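Local coordinates for putative uncharacterized protein (Ustilago maydis, PDB 4GNX) that binds single-stranded DNA as a subunit of replication protein A, using OB-fold domains and connecting segments that grip unpaired bases, at a contact of chain A with DNA. Residues are numbered along the deposited sequence; one frame, centred on the assembly and turned at random.

Contact 1: a contact of chain A with DNA. Residues 209, 264-269, 271. With nucleotides of chain B.
DT7 lies against Ala267, whose methyl carbon CB sits over the face of the pyrimidine ring, 3.4 Å from its centroid, in a CH-pi contact. Alanine suits the position, its lone methyl meeting the aromatic face with no longer chain to fold aside. The Watson-Crick edge of the same base is read by main chain: N3 donates to the carbonyl O of Ala265 at 2.7 Å. On the same face as the methyl, CA of Gly264 stands over the O2 rim, 3.7 Å from C2 of DT7, the backbone coming close for lack of a side chain.

Toward the 3' side, Ala267 CB also meets DT8, 3.8 Å from its C2, so the methyl sits between successive bases and may keep them from stacking. N3 of DT8 bonds the carbonyl O of Asn268 at 3.2 Å, straight at the hydrogen (173°) but from above the carbonyl plane. Phe209, with CG anti to the backbone N (chi1 -174°), turns a ring face to the sugar, and its CZ lies 3.5 Å from C1' of DT8. Met269 CG packs at that ring's edge. Past the O4 and methyl side of the bases, Glu271 bends at chi2 (-78°), its CG 3.9 Å from O4 of DT8; OE2 accepts the N-H of Asn268 from above the carboxylate plane, which should steady the loop offering the Asn268 carbonyl.

Phe209 lies in the turn between strands 204-207 and 213-217, whereas residues 264-271 belong to the long segment between helices 229-242 and 275-280.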
loop_
_atom_site.group_PDB
_atom_site.type_symbol
_atom_site.label_atom_id
_atom_site.label_comp_id
_atom_site.label_asym_id
_atom_site.label_seq_id
_atom_site.Cartn_x
_atom_site.Cartn_y
_atom_site.Cartn_z
ATOM N N PHE A 209 2.831 17.744 3.532
ATOM C CA PHE A 209 3.691 18.802 2.993
ATOM C C PHE A 209 3.534 20.072 3.840
ATOM O O PHE A 209 2.472 20.702 3.856
ATOM C CB PHE A 209 3.362 19.055 1.502
ATOM C CG PHE A 209 4.294 20.026 0.804
ATOM C CD1 PHE A 209 5.644 19.737 0.645
ATOM C CD2 PHE A 209 3.814 21.221 0.275
ATOM C CE1 PHE A 209 6.499 20.622 -0.004
ATOM C CE2 PHE A 209 4.662 22.109 -0.379
ATOM C CZ PHE A 209 6.004 21.809 -0.520
ATOM N N GLY A 264 2.739 22.754 -3.241
ATOM C CA GLY A 264 2.303 21.371 -3.064
ATOM C C GLY A 264 1.307 21.101 -1.943
ATOM O O GLY A 264 1.373 20.046 -1.308
ATOM N N ALA A 265 0.379 22.030 -1.697
ATOM C CA ALA A 265 -0.621 21.857 -0.632
ATOM C C ALA A 265 -1.414 20.572 -0.811
ATOM O O ALA A 265 -1.976 20.323 -1.875
ATOM C CB ALA A 265 -1.562 23.042 -0.555
ATOM N N GLY A 266 -1.431 19.757 0.241
ATOM C CA GLY A 266 -2.122 18.482 0.240
ATOM C C GLY A 266 -1.247 17.313 -0.153
ATOM O O GLY A 266 -1.613 16.160 0.087
ATOM N N ALA A 267 -0.095 17.605 -0.759
ATOM C CA ALA A 267 0.843 16.568 -1.226
ATOM C C ALA A 267 1.627 15.893 -0.105
ATOM O O ALA A 267 1.711 16.406 1.007
ATOM C CB ALA A 267 1.804 17.136 -2.267
ATOM N N ASN A 268 2.192 14.731 -0.411
ATOM C CA ASN A 268 3.122 14.063 0.486
ATOM C C ASN A 268 4.535 14.208 -0.045
ATOM O O ASN A 268 4.816 13.869 -1.192
ATOM C CB ASN A 268 2.744 12.593 0.704
ATOM C CG ASN A 268 1.688 12.414 1.779
ATOM O OD1 ASN A 268 1.215 13.381 2.374
ATOM N ND2 ASN A 268 1.317 11.168 2.038
ATOM N N MET A 269 5.381 14.805 0.791
ATOM C CA MET A 269 6.821 15.004 0.562
ATOM C C MET A 269 7.545 13.676 0.409
ATOM O O MET A 269 8.289 13.266 1.297
ATOM C CB MET A 269 7.436 15.727 1.765
ATOM C CG MET A 269 6.971 17.151 1.986
ATOM S SD MET A 269 7.588 17.788 3.556
ATOM C CE MET A 269 7.772 19.543 3.201
ATOM N N GLU A 271 5.739 10.874 -1.966
ATOM C CA GLU A 271 4.643 9.944 -2.251
ATOM C C GLU A 271 5.172 8.519 -2.484
ATOM O O GLU A 271 6.288 8.351 -3.015
ATOM C CB GLU A 271 3.877 10.418 -3.486
ATOM C CG GLU A 271 3.101 11.714 -3.296
ATOM C CD GLU A 271 1.803 11.509 -2.534
ATOM O OE1 GLU A 271 1.442 10.322 -2.252
ATOM O OE2 GLU A 271 1.142 12.536 -2.221
ATOM P P DT B 7 1.413 14.718 -8.974
ATOM O OP1 DT B 7 2.374 14.450 -10.074
ATOM O OP2 DT B 7 1.442 13.869 -7.754
ATOM O "O5'" DT B 7 1.522 16.250 -8.549
ATOM C "C5'" DT B 7 1.341 17.304 -9.518
ATOM C "C4'" DT B 7 1.635 18.656 -8.907
ATOM O "O4'" DT B 7 0.662 18.966 -7.885
ATOM C "C3'" DT B 7 2.996 18.796 -8.229
ATOM O "O3'" DT B 7 3.437 20.142 -8.407
ATOM C "C2'" DT B 7 2.686 18.512 -6.769
ATOM C "C1'" DT B 7 1.298 19.112 -6.620
ATOM N N1 DT B 7 0.419 18.490 -5.608
ATOM C C2 DT B 7 -0.256 19.332 -4.755
ATOM O O2 DT B 7 -0.127 20.543 -4.774
ATOM N N3 DT B 7 -1.090 18.698 -3.868
ATOM C C4 DT B 7 -1.324 17.340 -3.764
ATOM O O4 DT B 7 -2.101 16.918 -2.914
ATOM C C5 DT B 7 -0.587 16.517 -4.694
ATOM C C7 DT B 7 -0.764 15.033 -4.644
ATOM C C6 DT B 7 0.230 17.125 -5.565
ATOM P P DT B 8 4.990 20.442 -8.638
ATOM O OP1 DT B 8 5.107 21.776 -9.280
ATOM O OP2 DT B 8 5.619 19.259 -9.292
ATOM O "O5'" DT B 8 5.515 20.547 -7.138
ATOM C "C5'" DT B 8 5.468 21.793 -6.425
ATOM C "C4'" DT B 8 6.034 21.612 -5.037
ATOM O "O4'" DT B 8 5.200 20.690 -4.297
ATOM C "C3'" DT B 8 7.421 20.981 -5.001
ATOM O "O3'" DT B 8 8.473 21.902 -5.332
ATOM C "C2'" DT B 8 7.450 20.369 -3.614
ATOM C "C1'" DT B 8 6.019 19.858 -3.469
ATOM N N1 DT B 8 5.808 18.444 -3.876
ATOM C C2 DT B 8 5.509 17.520 -2.896
ATOM O O2 DT B 8 5.406 17.808 -1.716
ATOM N N3 DT B 8 5.329 16.239 -3.353
ATOM C C4 DT B 8 5.423 15.796 -4.658
ATOM O O4 DT B 8 5.235 14.611 -4.915
ATOM C C5 DT B 8 5.746 16.815 -5.633
ATOM C C7 DT B 8 5.872 16.428 -7.072
ATOM C C6 DT B 8 5.919 18.070 -5.198
#

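Contact 2: a contact of chain A with DNA. Residues 162, 178, 180, 263-265, 267. With nucleotides of chain B.
The carbonyl O of Ala265 is gripped from both faces of its plane: Thr178 donates from OG1 at 2.8 Å, and N3 of DT7 approaches from the opposite face. Thr178 holds OG1 anti to its carbonyl carbon (chi1 -73°), which directs the hydroxyl toward Ala265. Threonine's two branches suit the place: while OG1 fixes the acceptor, the methyl CG2 rests over the middle of the Trp180 indole, 3.5 Å above its plane.

Trp180, backed in this way, meets DT7 edge-to-face, with the planes turned 76° and the centroids 4.6 Å apart. The rim of the indole does the touching: CZ2 lies 3.5 Å from C4 of the base, and CH2 is 3.5 Å from the sugar oxygen O4'. The Ala267 methyl presses on the opposite face of the thymine. Tryptophan suits the place because its long, rigid edge contacts the base without reading its hydrogen-bonding groups, which would fit binding with little regard to sequence.

Lys162 comes from the Trp180 side of the base, and only its tip reaches the sugar edge, where NZ makes a weak hydrogen bond to O2 of DT7 at 3.2 Å. If protonated, it may also favour the polyanionic strand. Further along, Gly263 lays bare backbone against the sugar of DT8.

Lys162, Thr178 and Trp180 stand on strands 159-168 and 174-180 of an OB-fold domain, and the glycine-rich segment carrying residues 263-267 passes across the DNA from the other side.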
loop_
_atom_site.group_PDB
_atom_site.type_symbol
_atom_site.label_atom_id
_atom_site.label_comp_id
_atom_site.label_asym_id
_atom_site.label_seq_id
_atom_site.Cartn_x
_atom_site.Cartn_y
_atom_site.Cartn_z
ATOM N N LYS A 162 -4.577 24.248 -10.906
ATOM C CA LYS A 162 -4.342 24.145 -9.475
ATOM C C LYS A 162 -4.447 25.524 -8.832
ATOM O O LYS A 162 -4.053 26.508 -9.443
ATOM C CB LYS A 162 -2.944 23.572 -9.253
ATOM C CG LYS A 162 -2.682 23.094 -7.847
ATOM C CD LYS A 162 -1.245 23.319 -7.431
ATOM C CE LYS A 162 -1.193 23.529 -5.930
ATOM N NZ LYS A 162 0.199 23.637 -5.431
ATOM N N THR A 178 -5.350 22.925 -1.522
ATOM C CA THR A 178 -5.323 22.976 -2.986
ATOM C C THR A 178 -6.697 22.674 -3.610
ATOM O O THR A 178 -7.363 21.714 -3.210
ATOM C CB THR A 178 -4.245 22.016 -3.550
ATOM O OG1 THR A 178 -2.937 22.558 -3.309
ATOM C CG2 THR A 178 -4.425 21.784 -5.034
ATOM N N TRP A 180 -8.385 21.771 -7.381
ATOM C CA TRP A 180 -7.988 21.271 -8.678
ATOM C C TRP A 180 -9.002 21.629 -9.714
ATOM O O TRP A 180 -10.112 22.050 -9.384
ATOM C CB TRP A 180 -7.845 19.766 -8.628
ATOM C CG TRP A 180 -6.890 19.253 -7.577
ATOM C CD1 TRP A 180 -7.207 18.739 -6.330
ATOM C CD2 TRP A 180 -5.424 19.153 -7.667
ATOM N NE1 TRP A 180 -6.081 18.353 -5.662
ATOM C CE2 TRP A 180 -4.978 18.570 -6.406
ATOM C CE3 TRP A 180 -4.474 19.479 -8.635
ATOM C CZ2 TRP A 180 -3.638 18.337 -6.136
ATOM C CZ3 TRP A 180 -3.128 19.235 -8.352
ATOM C CH2 TRP A 180 -2.724 18.681 -7.129
ATOM N N GLY A 263 4.375 25.598 -4.575
ATOM C CA GLY A 263 3.184 24.773 -4.475
ATOM C C GLY A 263 2.966 23.275 -4.446
ATOM O O GLY A 263 2.884 22.630 -5.494
ATOM N N GLY A 264 2.739 22.754 -3.241
ATOM C CA GLY A 264 2.303 21.371 -3.064
ATOM C C GLY A 264 1.307 21.101 -1.943
ATOM O O GLY A 264 1.373 20.046 -1.308
ATOM N N ALA A 265 0.379 22.030 -1.697
ATOM C CA ALA A 265 -0.621 21.857 -0.632
ATOM C C ALA A 265 -1.414 20.572 -0.811
ATOM O O ALA A 265 -1.976 20.323 -1.875
ATOM C CB ALA A 265 -1.562 23.042 -0.555
ATOM N N ALA A 267 -0.095 17.605 -0.759
ATOM C CA ALA A 267 0.843 16.568 -1.226
ATOM C C ALA A 267 1.627 15.893 -0.105
ATOM O O ALA A 267 1.711 16.406 1.007
ATOM C CB ALA A 267 1.804 17.136 -2.267
ATOM P P DT B 7 1.413 14.718 -8.974
ATOM O OP1 DT B 7 2.374 14.450 -10.074
ATOM O OP2 DT B 7 1.442 13.869 -7.754
ATOM O "O5'" DT B 7 1.522 16.250 -8.549
ATOM C "C5'" DT B 7 1.341 17.304 -9.518
ATOM C "C4'" DT B 7 1.635 18.656 -8.907
ATOM O "O4'" DT B 7 0.662 18.966 -7.885
ATOM C "C3'" DT B 7 2.996 18.796 -8.229
ATOM O "O3'" DT B 7 3.437 20.142 -8.407
ATOM C "C2'" DT B 7 2.686 18.512 -6.769
ATOM C "C1'" DT B 7 1.298 19.112 -6.620
ATOM N N1 DT B 7 0.419 18.490 -5.608
ATOM C C2 DT B 7 -0.256 19.332 -4.755
ATOM O O2 DT B 7 -0.127 20.543 -4.774
ATOM N N3 DT B 7 -1.090 18.698 -3.868
ATOM C C4 DT B 7 -1.324 17.340 -3.764
ATOM O O4 DT B 7 -2.101 16.918 -2.914
ATOM C C5 DT B 7 -0.587 16.517 -4.694
ATOM C C7 DT B 7 -0.764 15.033 -4.644
ATOM C C6 DT B 7 0.230 17.125 -5.565
ATOM P P DT B 8 4.990 20.442 -8.638
ATOM O OP1 DT B 8 5.107 21.776 -9.280
ATOM O OP2 DT B 8 5.619 19.259 -9.292
ATOM O "O5'" DT B 8 5.515 20.547 -7.138
ATOM C "C5'" DT B 8 5.468 21.793 -6.425
ATOM C "C4'" DT B 8 6.034 21.612 -5.037
ATOM O "O4'" DT B 8 5.200 20.690 -4.297
ATOM C "C3'" DT B 8 7.421 20.981 -5.001
ATOM O "O3'" DT B 8 8.473 21.902 -5.332
ATOM C "C2'" DT B 8 7.450 20.369 -3.614
ATOM C "C1'" DT B 8 6.019 19.858 -3.469
ATOM N N1 DT B 8 5.808 18.444 -3.876
ATOM C C2 DT B 8 5.509 17.520 -2.896
ATOM O O2 DT B 8 5.406 17.808 -1.716
ATOM N N3 DT B 8 5.329 16.239 -3.353
ATOM C C4 DT B 8 5.423 15.796 -4.658
ATOM O O4 DT B 8 5.235 14.611 -4.915
ATOM C C5 DT B 8 5.746 16.815 -5.633
ATOM C C7 DT B 8 5.872 16.428 -7.072
ATOM C C6 DT B 8 5.919 18.070 -5.198
#

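Contact 1 and contact 2 are neighbouring parts of a continuous binding cleft, their C-alpha centres about 7 Å apart, and they share Gly264, Ala265 and Ala267. Contact 2 adds strands 159-168 and 174-180, while contact 1 extends along the segment to Glu271 and takes in the turn with Phe209. The shared backbone thus joins the strand wall to the next nucleotide. Since this segment leads from helix 229-242 to helix 275-280, its hold on DT7 and DT8 may help set where the C-terminal domain lies along the strand.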